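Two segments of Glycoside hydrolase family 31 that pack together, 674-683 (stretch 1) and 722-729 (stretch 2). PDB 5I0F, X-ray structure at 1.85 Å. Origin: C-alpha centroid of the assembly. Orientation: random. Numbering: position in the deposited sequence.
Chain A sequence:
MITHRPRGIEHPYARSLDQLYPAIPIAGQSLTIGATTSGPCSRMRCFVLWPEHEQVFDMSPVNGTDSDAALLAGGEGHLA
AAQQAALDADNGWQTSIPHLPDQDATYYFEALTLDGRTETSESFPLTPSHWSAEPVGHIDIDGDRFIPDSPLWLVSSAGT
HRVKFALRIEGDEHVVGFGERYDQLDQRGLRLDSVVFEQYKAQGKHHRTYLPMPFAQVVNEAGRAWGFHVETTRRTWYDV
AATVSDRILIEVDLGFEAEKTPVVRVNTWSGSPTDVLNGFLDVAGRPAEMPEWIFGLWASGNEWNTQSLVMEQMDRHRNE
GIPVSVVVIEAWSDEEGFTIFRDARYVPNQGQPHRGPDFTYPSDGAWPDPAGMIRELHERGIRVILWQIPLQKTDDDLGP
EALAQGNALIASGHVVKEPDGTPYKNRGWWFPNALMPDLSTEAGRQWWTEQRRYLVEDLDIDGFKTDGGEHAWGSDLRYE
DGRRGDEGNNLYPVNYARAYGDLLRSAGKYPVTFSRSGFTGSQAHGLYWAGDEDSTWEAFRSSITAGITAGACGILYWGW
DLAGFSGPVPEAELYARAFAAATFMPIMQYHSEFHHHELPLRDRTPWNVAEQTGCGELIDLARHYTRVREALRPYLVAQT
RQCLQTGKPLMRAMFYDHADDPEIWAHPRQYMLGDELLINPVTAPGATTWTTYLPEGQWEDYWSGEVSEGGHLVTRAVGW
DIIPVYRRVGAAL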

# COMPACT_ATOMS: atom_id res chain seq x y z
N GLY A 674 -2.95 5.37 22.57
CA GLY A 674 -3.79 4.75 23.60
C GLY A 674 -4.71 5.75 24.29
O GLY A 674 -4.97 6.83 23.78
N ASP A 675 -5.21 5.37 25.46
CA ASP A 675 -6.16 6.19 26.21
C ASP A 675 -5.55 7.41 26.87
O ASP A 675 -6.26 8.37 27.10
CB ASP A 675 -6.80 5.40 27.35
CG ASP A 675 -7.75 4.33 26.88
OD1 ASP A 675 -8.10 4.22 25.70
OD2 ASP A 675 -8.22 3.59 27.77
N GLU A 676 -4.27 7.36 27.22
CA GLU A 676 -3.74 8.30 28.21
C GLU A 676 -2.82 9.42 27.69
O GLU A 676 -2.68 10.45 28.35
CB GLU A 676 -3.02 7.53 29.33
CG GLU A 676 -3.84 6.42 29.98
CD GLU A 676 -5.15 6.90 30.62
OE1 GLU A 676 -5.23 8.07 31.07
OE2 GLU A 676 -6.12 6.12 30.68
N LEU A 677 -2.20 9.22 26.53
CA LEU A 677 -1.19 10.14 26.03
C LEU A 677 -1.65 10.87 24.79
O LEU A 677 -2.09 10.24 23.82
CB LEU A 677 0.12 9.40 25.74
CG LEU A 677 0.78 8.67 26.92
CD1 LEU A 677 2.06 8.02 26.43
CD2 LEU A 677 1.06 9.61 28.09
N LEU A 678 -1.55 12.20 24.82
CA LEU A 678 -1.81 13.04 23.67
C LEU A 678 -0.47 13.46 23.06
O LEU A 678 0.36 14.07 23.76
CB LEU A 678 -2.62 14.28 24.10
CG LEU A 678 -2.98 15.30 23.00
CD1 LEU A 678 -3.55 14.61 21.78
CD2 LEU A 678 -3.98 16.32 23.51
N ILE A 679 -0.25 13.13 21.78
CA ILE A 679 1.02 13.38 21.11
C ILE A 679 0.90 14.48 20.07
O ILE A 679 -0.08 14.52 19.33
CB ILE A 679 1.53 12.12 20.35
CG1 ILE A 679 1.25 10.82 21.12
CG2 ILE A 679 3.01 12.29 19.98
CD1 ILE A 679 1.85 10.76 22.50
N ASN A 680 1.90 15.34 19.96
CA ASN A 680 1.89 16.40 18.95
C ASN A 680 3.28 16.62 18.35
O ASN A 680 4.01 17.53 18.79
CB ASN A 680 1.31 17.70 19.51
CG ASN A 680 1.06 18.74 18.43
OD1 ASN A 680 1.15 18.44 17.23
ND2 ASN A 680 0.75 19.97 18.84
N PRO A 681 3.64 15.78 17.36
CA PRO A 681 4.95 15.88 16.69
C PRO A 681 5.29 17.28 16.18
O PRO A 681 4.39 18.00 15.70
CB PRO A 681 4.81 14.91 15.51
CG PRO A 681 3.82 13.89 15.99
CD PRO A 681 2.82 14.69 16.76
N VAL A 682 6.57 17.64 16.25
CA VAL A 682 7.04 18.94 15.79
C VAL A 682 7.47 18.76 14.34
O VAL A 682 8.46 18.09 14.07
CB VAL A 682 8.21 19.44 16.66
CG1 VAL A 682 8.74 20.79 16.17
CG2 VAL A 682 7.75 19.54 18.11
N THR A 683 6.73 19.37 13.42
CA THR A 683 6.83 19.07 12.00
C THR A 683 7.30 20.21 11.12
O THR A 683 7.15 20.15 9.89
CB THR A 683 5.47 18.58 11.47
OG1 THR A 683 4.48 19.58 11.69
CG2 THR A 683 5.05 17.29 12.18
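Stretch 2 722-729: IIPVYRRV

How does stretch 2 lie on stretch 1? It runs alongside as an extended, antiparallel partner: the strand beginning at Val725 pairs with strand 677-679, their axes 4.5 Å apart at closest approach and crossing at 158°. Leu677 faces Arg727 (CA to CA 4.6 Å), Leu678 faces Tyr726 (CA to CA 5.0 Å) and Ile679 faces Val725 (CA to CA 4.7 Å).

Which backbone hydrogen bonds hold this register? Leu678 and Tyr726 bond in both directions, Leu678 N to Tyr726 O at 2.7 Å and Tyr726 N to Leu678 O at 2.9 Å. The ladder continues past them, with Arg728 N donating to Glu676 O (2.9 Å) and Asn680 N to Pro724 O (3.0 Å). Between these rungs CA hydrogens approach carbonyls, as from Arg727 CA to Glu676 O (3.2 Å) and Val725 CA to Leu678 O (3.2 Å).

How do the apolar side chains divide? The alternation of the strands puts Leu677, Ile679, Val725 and Arg727 on one face. There Ile679 CD1 lies 4.0 Å from Val725 CG2, and Leu677 CD2 reaches Arg727 CB at 3.7 Å. Leu678 and Tyr726 occupy the other face, their CB atoms 4.3 Å apart. Beyond the paired strands, Ile723 extends its t,t side chain so that CD1 comes within 3.9 Å of Ile679 CG2, while Val682 CG2 packs against Pro724 CD at 3.7 Å.

What joins the charged end? Glu676 and Arg728 form a two-pronged salt bridge: Arg728 NE donates to Glu676 OE1 at 2.9 Å and Arg728 NH2 to Glu676 OE2 at 2.8 Å, so the carboxylate meets the guanidinium at its edge. Asp675 O lies over a guanidinium face. A water reinforces the pairing, donating to Glu676 OE1 (2.8 Å from its oxygen) and to Arg728 O (2.9 Å).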

# COMPACT_ATOMS: atom_id res chain seq x y z
N ILE A 722 12.69 17.25 23.45
CA ILE A 722 11.24 17.28 23.75
C ILE A 722 10.42 17.02 22.48
O ILE A 722 10.72 17.58 21.44
CB ILE A 722 10.82 18.68 24.27
CG1 ILE A 722 11.65 19.08 25.51
CG2 ILE A 722 9.32 18.79 24.53
CD1 ILE A 722 11.40 18.24 26.74
N ILE A 723 9.39 16.19 22.61
CA ILE A 723 8.25 16.18 21.70
C ILE A 723 7.03 16.40 22.62
O ILE A 723 6.93 15.73 23.63
CB ILE A 723 8.12 14.88 20.86
CG1 ILE A 723 6.78 14.88 20.09
CG2 ILE A 723 8.27 13.61 21.70
CD1 ILE A 723 6.56 13.67 19.20
N PRO A 724 6.13 17.34 22.26
CA PRO A 724 5.00 17.59 23.15
C PRO A 724 4.10 16.36 23.35
O PRO A 724 3.59 15.78 22.38
CB PRO A 724 4.25 18.74 22.46
CG PRO A 724 5.29 19.43 21.66
CD PRO A 724 6.20 18.34 21.19
N VAL A 725 3.98 15.96 24.60
CA VAL A 725 3.24 14.79 25.00
C VAL A 725 2.57 15.14 26.31
O VAL A 725 3.26 15.59 27.24
CB VAL A 725 4.15 13.55 25.20
CG1 VAL A 725 3.38 12.39 25.83
CG2 VAL A 725 4.77 13.10 23.87
N TYR A 726 1.26 14.91 26.39
CA TYR A 726 0.48 15.23 27.58
C TYR A 726 -0.25 13.97 28.05
O TYR A 726 -0.80 13.25 27.24
CB TYR A 726 -0.51 16.35 27.27
CG TYR A 726 0.18 17.63 26.85
CD1 TYR A 726 0.53 17.83 25.53
CD2 TYR A 726 0.53 18.61 27.79
CE1 TYR A 726 1.17 19.00 25.13
CE2 TYR A 726 1.17 19.79 27.41
CZ TYR A 726 1.49 19.98 26.07
OH TYR A 726 2.14 21.12 25.64
N ARG A 727 -0.19 13.70 29.36
CA ARG A 727 -0.84 12.54 29.95
C ARG A 727 -2.08 12.96 30.71
O ARG A 727 -2.02 13.92 31.49
CB ARG A 727 0.11 11.82 30.91
CG ARG A 727 -0.46 10.55 31.56
CD ARG A 727 0.32 10.14 32.81
NE ARG A 727 1.71 9.90 32.45
CZ ARG A 727 2.79 10.35 33.08
NH1 ARG A 727 2.75 11.09 34.20
NH2 ARG A 727 3.98 10.04 32.56
N ARG A 728 -3.18 12.23 30.54
CA ARG A 728 -4.40 12.52 31.31
C ARG A 728 -4.10 12.44 32.79
O ARG A 728 -3.40 11.54 33.24
CB ARG A 728 -5.52 11.54 31.01
CG ARG A 728 -6.07 11.62 29.59
CD ARG A 728 -7.44 10.96 29.48
NE ARG A 728 -7.46 9.59 30.00
CZ ARG A 728 -8.53 8.78 29.98
NH1 ARG A 728 -9.67 9.19 29.44
NH2 ARG A 728 -8.47 7.56 30.48
N VAL A 729 -4.61 13.40 33.55
CA VAL A 729 -4.41 13.41 35.00
C VAL A 729 -5.49 12.53 35.61
O VAL A 729 -6.66 12.85 35.56
CB VAL A 729 -4.45 14.83 35.58
CG1 VAL A 729 -4.55 14.81 37.11
CG2 VAL A 729 -3.21 15.60 35.13
O HOH W 1 -3.16 8.72 32.79